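Local atomic coordinates of mannitol dehydrogenase (Pseudomonas fluorescens, PDB entry 1LJ8), a protein that binds NAD in a Rossmann domain and probably catalyses the NAD-dependent interconversion of mannitol and fructose. Residues I29-V34 with S128-E133; R39-Y44 with V262-E267; I124-L129 with T185-D190; H221-N226 with K269-R274. All blocks are in the same frame, centred on the assembly; numbering follows the deposited sequence.

Contact 1. Residues I29-V34 with S128-E133; sequences IAHIGV and SLTITE. With NAD (nicotinamide-adenine-dinucleotide), chain B.
NE2 of His31 is gripped twice: it shares a nearly straight hydrogen bond (165°) with OG1 of Thr130, 2.9 Å away, and donates weakly to the carbonyl O of Gly33. The other ring nitrogen, ND1, is bonded to OG of Ser128 at 2.7 Å. Turned with CG anti to the backbone N (chi1 -174°), the imidazole bridges two adjacent parallel strands of the Rossmann fold, 27-32 and 126-129. Both hydroxyls meet it at the edge, near its plane, which fixes its rotation, and His38 stacks on the ring. An alanine here would remove both nitrogens and would probably leave the Ser128 and Thr130 hydroxyls less fixed in direction. The backbones pair through Ser128 N to Ala30 O, Ile32 N to Ser128 O and Thr130 N to Ile32 O, the last nearly along the C=O axis. On the face opposite His31, CD1 of Ile32 packs 3.9 Å from CD2 of Leu129, under Val165 of helix 165-178. Gly33 opens the glycine-rich dinucleotide-binding loop; its CA passes 3.5 Å from Thr130 O, and a CB would collide with that oxygen. Beyond the strand, NAD takes over: CG2 of Ile131 touches adenine C2A at 3.5 Å, and OE1 of Glu133 accepts a hydrogen bond from the ribose hydroxyl O3D at 2.7 Å.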
# COMPACT_ATOMS: atom_id res chain seq x y z
N ILE A 29 -15.03 -1.45 -13.43
CA ILE A 29 -13.81 -0.93 -12.82
C ILE A 29 -12.59 -1.56 -13.48
O ILE A 29 -12.60 -2.78 -13.73
CB ILE A 29 -13.77 -1.31 -11.31
CG1 ILE A 29 -14.97 -0.67 -10.59
CG2 ILE A 29 -12.40 -0.94 -10.67
CD1 ILE A 29 -15.21 -1.31 -9.17
N ALA A 30 -11.58 -0.73 -13.80
CA ALA A 30 -10.30 -1.26 -14.28
C ALA A 30 -9.33 -0.97 -13.11
O ALA A 30 -9.13 0.21 -12.72
CB ALA A 30 -9.82 -0.55 -15.55
N HIS A 31 -8.73 -2.03 -12.57
CA HIS A 31 -7.81 -1.85 -11.45
C HIS A 31 -6.36 -2.04 -11.80
O HIS A 31 -5.96 -3.14 -12.21
CB HIS A 31 -8.10 -2.83 -10.31
CG HIS A 31 -7.26 -2.54 -9.11
ND1 HIS A 31 -7.52 -1.47 -8.28
CD2 HIS A 31 -6.07 -3.06 -8.71
CE1 HIS A 31 -6.53 -1.35 -7.41
NE2 HIS A 31 -5.63 -2.30 -7.65
N ILE A 32 -5.56 -0.99 -11.61
CA ILE A 32 -4.14 -1.10 -11.92
C ILE A 32 -3.35 -1.52 -10.67
O ILE A 32 -3.34 -0.81 -9.64
CB ILE A 32 -3.59 0.22 -12.47
CG1 ILE A 32 -4.43 0.65 -13.68
CG2 ILE A 32 -2.08 0.01 -12.88
CD1 ILE A 32 -3.96 2.01 -14.29
N GLY A 33 -2.66 -2.66 -10.80
CA GLY A 33 -1.87 -3.18 -9.69
C GLY A 33 -2.63 -4.28 -8.94
O GLY A 33 -2.96 -4.12 -7.77
N VAL A 34 -2.86 -5.41 -9.57
CA VAL A 34 -3.62 -6.46 -8.88
C VAL A 34 -2.68 -7.27 -7.99
O VAL A 34 -2.02 -8.19 -8.48
CB VAL A 34 -4.33 -7.40 -9.88
CG1 VAL A 34 -5.14 -8.52 -9.10
CG2 VAL A 34 -5.29 -6.57 -10.77
N SER A 128 -9.13 2.30 -10.71
CA SER A 128 -8.62 2.30 -9.36
C SER A 128 -7.15 1.89 -9.34
O SER A 128 -6.64 1.24 -10.27
CB SER A 128 -9.45 1.38 -8.47
OG SER A 128 -9.58 0.10 -9.07
N LEU A 129 -6.47 2.27 -8.26
CA LEU A 129 -5.04 2.03 -8.15
C LEU A 129 -4.50 1.44 -6.85
O LEU A 129 -4.88 1.87 -5.76
CB LEU A 129 -4.27 3.39 -8.30
CG LEU A 129 -4.65 4.39 -9.43
CD1 LEU A 129 -3.93 5.77 -9.22
CD2 LEU A 129 -4.27 3.75 -10.80
N THR A 130 -3.64 0.41 -6.98
CA THR A 130 -2.78 0.06 -5.83
C THR A 130 -1.42 -0.10 -6.55
O THR A 130 -0.98 -1.20 -6.90
CB THR A 130 -3.13 -1.21 -5.03
OG1 THR A 130 -3.31 -2.32 -5.89
CG2 THR A 130 -4.44 -0.98 -4.21
N ILE A 131 -0.79 1.04 -6.84
CA ILE A 131 0.50 1.06 -7.59
C ILE A 131 1.70 1.29 -6.68
O ILE A 131 2.82 1.53 -7.15
CB ILE A 131 0.50 2.17 -8.68
CG1 ILE A 131 0.26 3.57 -8.05
CG2 ILE A 131 -0.62 1.87 -9.69
CD1 ILE A 131 0.44 4.75 -9.09
N THR A 132 1.45 1.17 -5.37
CA THR A 132 2.42 1.36 -4.27
C THR A 132 2.75 2.80 -3.93
O THR A 132 2.52 3.73 -4.72
CB THR A 132 3.78 0.54 -4.44
OG1 THR A 132 4.68 1.21 -5.34
CG2 THR A 132 3.48 -0.92 -4.88
N GLU A 133 3.31 2.97 -2.73
CA GLU A 133 3.63 4.27 -2.17
C GLU A 133 4.51 5.17 -3.04
O GLU A 133 4.31 6.41 -3.03
CB GLU A 133 4.29 4.12 -0.79
CG GLU A 133 3.35 3.58 0.34
CD GLU A 133 3.12 2.08 0.37
OE1 GLU A 133 3.59 1.33 -0.52
OE2 GLU A 133 2.44 1.61 1.33
PA NAD B . 1.72 -6.51 -3.88
O1A NAD B . 3.16 -6.58 -3.86
O2A NAD B . 0.84 -7.70 -3.71
O5B NAD B . 1.22 -5.84 -5.24
C5B NAD B . 1.77 -4.54 -5.65
C4B NAD B . 1.12 -4.40 -7.04
O4B NAD B . 1.54 -3.07 -7.57
C3B NAD B . 1.64 -5.37 -8.15
O3B NAD B . 0.51 -5.65 -9.01
C2B NAD B . 2.75 -4.56 -8.84
O2B NAD B . 3.03 -5.01 -10.16
C1B NAD B . 2.11 -3.18 -8.87
N9A NAD B . 3.02 -2.09 -9.04
C8A NAD B . 4.20 -1.78 -8.40
N7A NAD B . 4.72 -0.65 -8.82
C5A NAD B . 3.82 -0.21 -9.78
C6A NAD B . 3.86 0.96 -10.56
N6A NAD B . 4.79 1.91 -10.50
N1A NAD B . 2.84 1.16 -11.48
C2A NAD B . 1.80 0.24 -11.62
N3A NAD B . 1.73 -0.92 -10.85
C4A NAD B . 2.78 -1.09 -9.94
O3 NAD B . 1.35 -5.41 -2.80
PN NAD B . 0.01 -5.18 -1.93
O1N NAD B . 0.16 -5.86 -0.64
O2N NAD B . -1.12 -5.56 -2.78
O5D NAD B . 0.07 -3.63 -1.63
C5D NAD B . -0.08 -2.74 -2.73
C4D NAD B . -0.38 -1.43 -2.15
O4D NAD B . -1.69 -1.34 -1.54
C3D NAD B . 0.61 -0.85 -1.08
O3D NAD B . 1.80 -0.35 -1.66
C2D NAD B . -0.24 0.16 -0.33
O2D NAD B . -0.20 1.44 -0.94
C1D NAD B . -1.66 -0.47 -0.38
N1N NAD B . -2.05 -1.20 0.84
C2N NAD B . -1.57 -2.47 1.21
C3N NAD B . -1.96 -2.97 2.43
C7N NAD B . -1.40 -4.34 2.87
O7N NAD B . -1.61 -4.68 4.04
N7N NAD B . -0.68 -5.08 2.05
C4N NAD B . -2.84 -2.21 3.33
C5N NAD B . -3.34 -0.94 2.88
C6N NAD B . -2.95 -0.41 1.62

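Contact 2. Residues R39-Y44 with V262-E267; sequences RAHQAY and VQWVLE
This is a side-chain contact between a helix junction and a strand, in which His41, lodged between helices 36-40 and 42-50, reaches across to strand 263-266 of the small three-stranded sheet. The imidazole has CG anti to the backbone N and points its NE2 at the carbonyl O of Gln263, to which it donates at 2.9 Å with an angle of 160°. That oxygen lies in the ring plane, whereas the donor sits well above the carbonyl plane. On the other side of the ring ND1 accepts from NE2 of Gln42 at 3.0 Å, so both nitrogens are used and the ring is held in one orientation, consistent with protonation at NE2. Gln42 can do this because its chain bends back at chi2 (96°); its OE1 meanwhile accepts from His38. Helices 36-40 and 42-50 follow the first strand of the Rossmann fold, and His41 is the break between them, at the N-cap position of the second. Phe37, an NAD-binding residue, stacks on its ring. Trp264 is covered on both faces: CE1 of His41 comes over one, 3.4 Å from CG of Trp264, with the two ring planes inclined at 55°, and CD1 of Leu266 lies over the opposite one. At the far end of the indole, CG of Gln42 touches CH2 of Trp264 at 3.9 Å. Val262 divides its branches between two partners, CG2 lying 3.8 Å from CD2 of His41 and CG1 4.0 Å from CE2 of Tyr44.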
# COMPACT_ATOMS: atom_id res chain seq x y z
N ARG A 39 -7.25 -7.25 -3.80
CA ARG A 39 -8.13 -8.40 -3.72
C ARG A 39 -8.80 -8.57 -2.36
O ARG A 39 -9.95 -9.03 -2.29
CB ARG A 39 -7.32 -9.69 -4.05
CG ARG A 39 -6.76 -9.61 -5.51
CD ARG A 39 -6.29 -11.01 -5.93
NE ARG A 39 -5.15 -11.44 -5.10
CZ ARG A 39 -4.86 -12.71 -4.84
NH1 ARG A 39 -5.63 -13.69 -5.35
NH2 ARG A 39 -3.81 -13.02 -4.05
N ALA A 40 -8.08 -8.23 -1.30
CA ALA A 40 -8.64 -8.38 0.07
C ALA A 40 -9.54 -7.24 0.48
O ALA A 40 -10.27 -7.35 1.49
CB ALA A 40 -7.48 -8.47 1.09
N HIS A 41 -9.51 -6.16 -0.29
CA HIS A 41 -10.22 -4.94 0.09
C HIS A 41 -11.22 -4.49 -0.97
O HIS A 41 -12.39 -4.77 -0.83
CB HIS A 41 -9.16 -3.86 0.41
CG HIS A 41 -9.71 -2.60 1.00
ND1 HIS A 41 -10.04 -1.51 0.22
CD2 HIS A 41 -9.98 -2.25 2.29
CE1 HIS A 41 -10.50 -0.54 1.00
NE2 HIS A 41 -10.48 -0.97 2.26
N GLN A 42 -10.78 -3.82 -2.03
CA GLN A 42 -11.78 -3.40 -3.03
C GLN A 42 -12.52 -4.56 -3.69
O GLN A 42 -13.75 -4.49 -3.88
CB GLN A 42 -11.14 -2.55 -4.15
CG GLN A 42 -10.39 -1.29 -3.65
CD GLN A 42 -8.91 -1.57 -3.51
OE1 GLN A 42 -8.22 -1.81 -4.51
NE2 GLN A 42 -8.40 -1.57 -2.27
N ALA A 43 -11.81 -5.62 -4.09
CA ALA A 43 -12.53 -6.73 -4.74
C ALA A 43 -13.46 -7.43 -3.71
O ALA A 43 -14.54 -7.94 -4.05
CB ALA A 43 -11.53 -7.75 -5.34
N TYR A 44 -13.00 -7.46 -2.46
CA TYR A 44 -13.79 -8.05 -1.37
C TYR A 44 -15.14 -7.29 -1.21
O TYR A 44 -16.22 -7.90 -1.21
CB TYR A 44 -12.98 -7.93 -0.08
CG TYR A 44 -13.75 -8.19 1.20
CD1 TYR A 44 -14.11 -9.49 1.57
CD2 TYR A 44 -14.15 -7.14 2.00
CE1 TYR A 44 -14.86 -9.72 2.74
CE2 TYR A 44 -14.90 -7.36 3.18
CZ TYR A 44 -15.25 -8.66 3.52
OH TYR A 44 -15.97 -8.89 4.68
N VAL A 262 -11.46 -4.86 8.55
CA VAL A 262 -11.42 -4.20 7.24
C VAL A 262 -12.24 -2.91 7.30
O VAL A 262 -13.33 -2.85 7.91
CB VAL A 262 -11.96 -5.16 6.12
CG1 VAL A 262 -13.39 -5.59 6.40
CG2 VAL A 262 -11.81 -4.51 4.72
N GLN A 263 -11.72 -1.85 6.70
CA GLN A 263 -12.45 -0.60 6.72
C GLN A 263 -12.12 0.19 5.45
O GLN A 263 -11.04 0.07 4.89
CB GLN A 263 -12.05 0.22 7.99
CG GLN A 263 -12.82 1.53 8.11
CD GLN A 263 -12.62 2.19 9.49
OE1 GLN A 263 -11.58 2.00 10.12
NE2 GLN A 263 -13.59 2.99 9.93
N TRP A 264 -13.08 1.00 5.01
CA TRP A 264 -12.87 1.83 3.81
C TRP A 264 -13.71 3.09 4.05
O TRP A 264 -14.92 2.99 4.20
CB TRP A 264 -13.43 1.10 2.58
CG TRP A 264 -13.04 1.69 1.25
CD1 TRP A 264 -12.30 2.81 1.02
CD2 TRP A 264 -13.37 1.15 -0.03
NE1 TRP A 264 -12.13 2.99 -0.35
CE2 TRP A 264 -12.78 1.99 -1.01
CE3 TRP A 264 -14.11 0.03 -0.45
CZ2 TRP A 264 -12.90 1.74 -2.39
CZ3 TRP A 264 -14.24 -0.23 -1.83
CH2 TRP A 264 -13.63 0.63 -2.79
N VAL A 265 -13.06 4.24 4.13
CA VAL A 265 -13.80 5.49 4.25
C VAL A 265 -13.40 6.27 2.97
O VAL A 265 -12.21 6.45 2.71
CB VAL A 265 -13.40 6.27 5.48
CG1 VAL A 265 -14.36 7.52 5.54
CG2 VAL A 265 -13.54 5.40 6.74
N LEU A 266 -14.39 6.67 2.20
CA LEU A 266 -14.19 7.34 0.90
C LEU A 266 -14.86 8.69 0.83
O LEU A 266 -15.91 8.91 1.44
CB LEU A 266 -14.87 6.52 -0.23
CG LEU A 266 -14.24 5.64 -1.29
CD1 LEU A 266 -15.31 4.89 -2.10
CD2 LEU A 266 -13.36 6.49 -2.19
N GLU A 267 -14.29 9.57 0.01
CA GLU A 267 -14.95 10.83 -0.29
C GLU A 267 -15.85 10.49 -1.50
O GLU A 267 -15.40 9.83 -2.45
CB GLU A 267 -13.93 11.90 -0.65
CG GLU A 267 -13.16 12.33 0.60
CD GLU A 267 -12.04 13.28 0.29
OE1 GLU A 267 -11.69 13.50 -0.92
OE2 GLU A 267 -11.51 13.80 1.30

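Contact 3. Residues I124-L129 with T185-D190; sequences IRIVSL and TVMSCD. With NAD (nicotinamide-adenine-dinucleotide), chain B.
Strands 126-129 and 185-188 run parallel, their axes 4.6 Å apart and crossing at -19°, stitched by five amides alternating from each side, from Thr185 N to Arg125 O through to Cys189 N to Leu129 O. A water also links Arg125 O with OG1 of Thr185, which takes the amide of Val271 as well. On one face CG2 of Ile126 lies 3.9 Å from CB of Met187, a selenomethionine whose chain bends at chi3 (74°) so that CE meets CB of Ser128 at 3.6 Å. Across the sheet, CD1 of Leu129 packs 3.9 Å from CG1 of Val186. Past the strand, OG of Ser188 accepts from Asp190 N at 3.3 Å, an ST turn, and is also hydrogen-bonded to Tyr136 OH. Asp190 OD1 accepts from the NAD hydroxyl O2D at 2.8 Å and from Thr132 N, while OD2 is bonded to Ile131 N and the same Tyr136 hydroxyl. An alanine here would remove the carboxylate and would probably weaken the hold on the ribose and on the loop at Ile131 and Thr132. The loops that follow the two strands thus reach the cofactor, as expected at the carboxyl ends of parallel strands in a Rossmann fold.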
# COMPACT_ATOMS: atom_id res chain seq x y z
N ILE A 124 -16.29 1.03 -18.51
CA ILE A 124 -15.30 1.26 -17.44
C ILE A 124 -15.50 2.69 -16.96
O ILE A 124 -15.23 3.66 -17.67
CB ILE A 124 -13.85 1.06 -17.95
CG1 ILE A 124 -13.69 -0.40 -18.38
CG2 ILE A 124 -12.82 1.48 -16.86
CD1 ILE A 124 -13.90 -1.40 -17.22
N ARG A 125 -15.95 2.80 -15.72
CA ARG A 125 -16.30 4.10 -15.13
C ARG A 125 -15.41 4.55 -13.98
O ARG A 125 -15.49 5.70 -13.55
CB ARG A 125 -17.78 4.08 -14.66
CG ARG A 125 -18.81 4.08 -15.83
CD ARG A 125 -20.11 3.35 -15.42
NE ARG A 125 -19.91 1.92 -15.54
CZ ARG A 125 -20.69 0.96 -15.03
NH1 ARG A 125 -21.77 1.26 -14.33
NH2 ARG A 125 -20.41 -0.31 -15.29
N ILE A 126 -14.58 3.62 -13.50
CA ILE A 126 -13.62 3.94 -12.43
C ILE A 126 -12.33 3.21 -12.78
O ILE A 126 -12.37 2.02 -13.17
CB ILE A 126 -14.08 3.37 -11.04
CG1 ILE A 126 -15.30 4.15 -10.52
CG2 ILE A 126 -12.92 3.50 -10.01
CD1 ILE A 126 -16.03 3.37 -9.39
N VAL A 127 -11.20 3.93 -12.69
CA VAL A 127 -9.86 3.32 -12.83
C VAL A 127 -9.30 3.44 -11.39
O VAL A 127 -9.07 4.56 -10.89
CB VAL A 127 -8.93 4.09 -13.82
CG1 VAL A 127 -7.49 3.45 -13.80
CG2 VAL A 127 -9.51 3.93 -15.25
N SER A 128 -9.13 2.30 -10.71
CA SER A 128 -8.62 2.30 -9.36
C SER A 128 -7.15 1.89 -9.34
O SER A 128 -6.64 1.24 -10.27
CB SER A 128 -9.45 1.38 -8.47
OG SER A 128 -9.58 0.10 -9.07
N LEU A 129 -6.47 2.27 -8.26
CA LEU A 129 -5.04 2.03 -8.15
C LEU A 129 -4.50 1.44 -6.85
O LEU A 129 -4.88 1.87 -5.76
CB LEU A 129 -4.27 3.39 -8.30
CG LEU A 129 -4.65 4.39 -9.43
CD1 LEU A 129 -3.93 5.77 -9.22
CD2 LEU A 129 -4.27 3.75 -10.80
N THR A 185 -13.54 8.09 -13.04
CA THR A 185 -12.98 8.61 -11.80
C THR A 185 -11.67 7.83 -11.62
O THR A 185 -11.59 6.64 -12.01
CB THR A 185 -13.90 8.25 -10.59
OG1 THR A 185 -15.17 8.90 -10.74
CG2 THR A 185 -13.26 8.66 -9.26
N VAL A 186 -10.65 8.46 -11.07
CA VAL A 186 -9.39 7.76 -10.75
C VAL A 186 -9.41 7.66 -9.22
O VAL A 186 -9.40 8.67 -8.50
CB VAL A 186 -8.14 8.49 -11.22
CG1 VAL A 186 -6.90 7.59 -10.93
CG2 VAL A 186 -8.20 8.69 -12.73
N MSE A 187 -9.43 6.41 -8.76
CA MSE A 187 -9.58 6.10 -7.34
C MSE A 187 -8.35 5.45 -6.72
O MSE A 187 -8.18 4.24 -6.80
CB MSE A 187 -10.83 5.17 -7.21
CG MSE A 187 -11.34 4.98 -5.78
SE MSE A 187 -12.84 3.74 -5.68
CE MSE A 187 -11.94 2.01 -5.96
N SER A 188 -7.53 6.24 -6.03
CA SER A 188 -6.30 5.70 -5.41
C SER A 188 -6.64 4.92 -4.14
O SER A 188 -7.41 5.39 -3.31
CB SER A 188 -5.36 6.85 -4.97
OG SER A 188 -4.23 6.27 -4.31
N CYS A 189 -6.05 3.74 -4.02
CA CYS A 189 -6.24 2.92 -2.81
C CYS A 189 -4.85 2.65 -2.21
O CYS A 189 -4.62 1.61 -1.57
CB CYS A 189 -6.94 1.60 -3.15
SG CYS A 189 -8.61 1.89 -3.75
N ASP A 190 -3.92 3.58 -2.42
CA ASP A 190 -2.58 3.44 -1.83
C ASP A 190 -2.42 4.23 -0.53
O ASP A 190 -3.18 5.15 -0.24
CB ASP A 190 -1.50 3.89 -2.84
CG ASP A 190 -1.29 2.87 -3.97
OD1 ASP A 190 -0.85 1.74 -3.62
OD2 ASP A 190 -1.54 3.20 -5.18
PA NAD B . 1.72 -6.51 -3.88
O1A NAD B . 3.16 -6.58 -3.86
O2A NAD B . 0.84 -7.70 -3.71
O5B NAD B . 1.22 -5.84 -5.24
C5B NAD B . 1.77 -4.54 -5.65
C4B NAD B . 1.12 -4.40 -7.04
O4B NAD B . 1.54 -3.07 -7.57
C3B NAD B . 1.64 -5.37 -8.15
O3B NAD B . 0.51 -5.65 -9.01
C2B NAD B . 2.75 -4.56 -8.84
O2B NAD B . 3.03 -5.01 -10.16
C1B NAD B . 2.11 -3.18 -8.87
N9A NAD B . 3.02 -2.09 -9.04
C8A NAD B . 4.20 -1.78 -8.40
N7A NAD B . 4.72 -0.65 -8.82
C5A NAD B . 3.82 -0.21 -9.78
C6A NAD B . 3.86 0.96 -10.56
N6A NAD B . 4.79 1.91 -10.50
N1A NAD B . 2.84 1.16 -11.48
C2A NAD B . 1.80 0.24 -11.62
N3A NAD B . 1.73 -0.92 -10.85
C4A NAD B . 2.78 -1.09 -9.94
O3 NAD B . 1.35 -5.41 -2.80
PN NAD B . 0.01 -5.18 -1.93
O1N NAD B . 0.16 -5.86 -0.64
O2N NAD B . -1.12 -5.56 -2.78
O5D NAD B . 0.07 -3.63 -1.63
C5D NAD B . -0.08 -2.74 -2.73
C4D NAD B . -0.38 -1.43 -2.15
O4D NAD B . -1.69 -1.34 -1.54
C3D NAD B . 0.61 -0.85 -1.08
O3D NAD B . 1.80 -0.35 -1.66
C2D NAD B . -0.24 0.16 -0.33
O2D NAD B . -0.20 1.44 -0.94
C1D NAD B . -1.66 -0.47 -0.38
N1N NAD B . -2.05 -1.20 0.84
C2N NAD B . -1.57 -2.47 1.21
C3N NAD B . -1.96 -2.97 2.43
C7N NAD B . -1.40 -4.34 2.87
O7N NAD B . -1.61 -4.68 4.04
N7N NAD B . -0.68 -5.08 2.05
C4N NAD B . -2.84 -2.21 3.33
C5N NAD B . -3.34 -0.94 2.88
C6N NAD B . -2.95 -0.41 1.62
O HOH W 1 -16.93 7.21 -11.83

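Contact 4. Residues H221-N226 with K269-R274; sequences HVSFPN and KFVNGR
Two loops flanking the three-stranded mixed sheet of the Rossmann domain meet here: residues 221-226 lead from helix 212-221 into strand 227-230, while the loop at 269-274 comes after its antiparallel neighbour 263-266. The contact is peripheral packing, away from the NAD site. Ser223 carries its polar part. With OG in the crowded position between the backbone N and the carbonyl carbon (chi1 52°), the hydroxyl donates to Lys269 O at 2.8 Å, approaching from well above the carbonyl plane (51° out of it). OG of Ser223 also accepts weakly from Val271 N at 3.2 Å, an amide whose other partner is OG1 of Thr185. The two hydroxyls, Ser223 OG and Thr185 OG1, are bonded to each other as well, so this one side chain holds residues 269-271 against the edge strand 185-188. The backbone N of Ser223, buried by the contact, has no partner in the model. Val271 closes over the serine from the outer side, its CG1 lying 3.3 Å from His221 O. Pro225 covers the other flank: its CD is 3.5 Å from Lys269 O, and its CG touches CZ of Phe270 at 3.9 Å, the two side chains crossing at about a right angle. Phe270 in turn rests on Thr185 and Met187, with CD of Arg274 over one ring face. The extended chain of Lys269 carries NZ to a salt bridge with Glu267. This NZ also reaches, weakly at 3.3 Å, a water that donates to Phe224 O at 2.9 Å.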
# COMPACT_ATOMS: atom_id res chain seq x y z
N HIS A 221 -12.87 17.45 -15.74
CA HIS A 221 -13.77 16.31 -15.93
C HIS A 221 -13.48 15.05 -15.10
O HIS A 221 -14.34 14.16 -15.00
CB HIS A 221 -13.78 15.91 -17.43
CG HIS A 221 -14.29 17.00 -18.33
ND1 HIS A 221 -15.60 17.08 -18.74
CD2 HIS A 221 -13.67 18.08 -18.85
CE1 HIS A 221 -15.76 18.17 -19.49
NE2 HIS A 221 -14.61 18.79 -19.57
N VAL A 222 -12.29 14.95 -14.54
CA VAL A 222 -11.93 13.76 -13.75
C VAL A 222 -11.93 14.08 -12.23
O VAL A 222 -11.49 15.16 -11.83
CB VAL A 222 -10.51 13.27 -14.17
CG1 VAL A 222 -10.12 12.01 -13.39
CG2 VAL A 222 -10.48 12.95 -15.69
N SER A 223 -12.47 13.18 -11.41
CA SER A 223 -12.45 13.35 -9.95
C SER A 223 -11.39 12.36 -9.36
O SER A 223 -11.07 11.32 -9.96
CB SER A 223 -13.82 13.07 -9.34
OG SER A 223 -14.30 11.82 -9.78
N PHE A 224 -10.89 12.71 -8.17
CA PHE A 224 -9.79 12.00 -7.52
C PHE A 224 -10.10 11.93 -6.03
O PHE A 224 -9.50 12.64 -5.23
CB PHE A 224 -8.49 12.80 -7.72
CG PHE A 224 -8.15 13.03 -9.18
CD1 PHE A 224 -8.60 14.17 -9.85
CD2 PHE A 224 -7.34 12.12 -9.86
CE1 PHE A 224 -8.23 14.43 -11.20
CE2 PHE A 224 -6.94 12.35 -11.24
CZ PHE A 224 -7.41 13.53 -11.89
N PRO A 225 -11.06 11.07 -5.66
CA PRO A 225 -11.43 10.96 -4.24
C PRO A 225 -10.30 10.52 -3.32
O PRO A 225 -9.48 9.66 -3.67
CB PRO A 225 -12.61 9.96 -4.25
CG PRO A 225 -12.27 9.05 -5.46
CD PRO A 225 -11.79 10.11 -6.50
N ASN A 226 -10.20 11.15 -2.14
CA ASN A 226 -9.23 10.66 -1.19
C ASN A 226 -9.93 9.54 -0.44
O ASN A 226 -11.15 9.49 -0.41
CB ASN A 226 -8.84 11.73 -0.16
CG ASN A 226 -8.09 12.88 -0.80
OD1 ASN A 226 -6.92 12.74 -1.20
ND2 ASN A 226 -8.76 14.03 -0.91
N LYS A 269 -16.78 11.34 -4.49
CA LYS A 269 -16.44 12.20 -5.63
C LYS A 269 -16.20 11.32 -6.85
O LYS A 269 -15.05 11.02 -7.18
CB LYS A 269 -15.15 12.97 -5.30
CG LYS A 269 -15.26 13.94 -4.14
CD LYS A 269 -13.90 14.60 -3.82
CE LYS A 269 -14.00 15.48 -2.59
NZ LYS A 269 -12.63 16.00 -2.24
N PHE A 270 -17.29 10.93 -7.51
CA PHE A 270 -17.20 10.03 -8.68
C PHE A 270 -17.95 10.71 -9.81
O PHE A 270 -19.14 10.97 -9.70
CB PHE A 270 -17.84 8.68 -8.34
CG PHE A 270 -17.05 7.88 -7.35
CD1 PHE A 270 -17.05 8.23 -5.99
CD2 PHE A 270 -16.21 6.86 -7.78
CE1 PHE A 270 -16.19 7.58 -5.09
CE2 PHE A 270 -15.37 6.21 -6.91
CZ PHE A 270 -15.34 6.57 -5.54
N VAL A 271 -17.23 10.98 -10.90
CA VAL A 271 -17.83 11.70 -12.01
C VAL A 271 -18.75 10.85 -12.87
O VAL A 271 -19.66 11.39 -13.51
CB VAL A 271 -16.75 12.30 -12.95
CG1 VAL A 271 -16.01 13.44 -12.25
CG2 VAL A 271 -15.73 11.22 -13.33
N ASN A 272 -18.53 9.54 -12.88
CA ASN A 272 -19.27 8.64 -13.77
C ASN A 272 -19.87 7.44 -13.02
O ASN A 272 -19.89 6.31 -13.53
CB ASN A 272 -18.28 8.18 -14.89
CG ASN A 272 -18.96 7.67 -16.16
OD1 ASN A 272 -20.17 7.55 -16.22
ND2 ASN A 272 -18.15 7.36 -17.19
N GLY A 273 -20.34 7.69 -11.79
CA GLY A 273 -20.98 6.63 -11.01
C GLY A 273 -20.06 5.73 -10.21
O GLY A 273 -18.83 5.81 -10.31
N ARG A 274 -20.65 4.87 -9.38
CA ARG A 274 -19.84 3.96 -8.58
C ARG A 274 -20.78 2.93 -8.03
O ARG A 274 -22.00 3.15 -8.03
CB ARG A 274 -19.21 4.72 -7.39
CG ARG A 274 -20.30 5.40 -6.45
CD ARG A 274 -19.69 5.76 -5.07
NE ARG A 274 -20.59 6.52 -4.17
CZ ARG A 274 -21.54 5.98 -3.40
NH1 ARG A 274 -21.75 4.64 -3.41
NH2 ARG A 274 -22.24 6.76 -2.57
O HOH W 2 -10.03 15.26 -4.11

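Contacts 1 and 3 share strand 126-129, with centres 7 Å apart; Ala30 N of contact 1 lies 2.9 Å from Ile126 O of contact 3, and each brings a carboxylate to a ribose hydroxyl of NAD. Contact 2 packs against both, Gln42 OE1 lying 3.4 Å from His31 CE1 and Trp264 CZ2 3.7 Å from the Met187 CE of contact 3. Contact 4 lies outside, its centre 15 Å from that of contact 1, with nearest atoms about 7 Å apart. It joins the edge strand of contact 3, where Val186 N lies 3.1 Å from Ser223 O, and the segment 262-267 of contact 2, where Asn226 ND2 is 3.0 Å from Glu267 OE1.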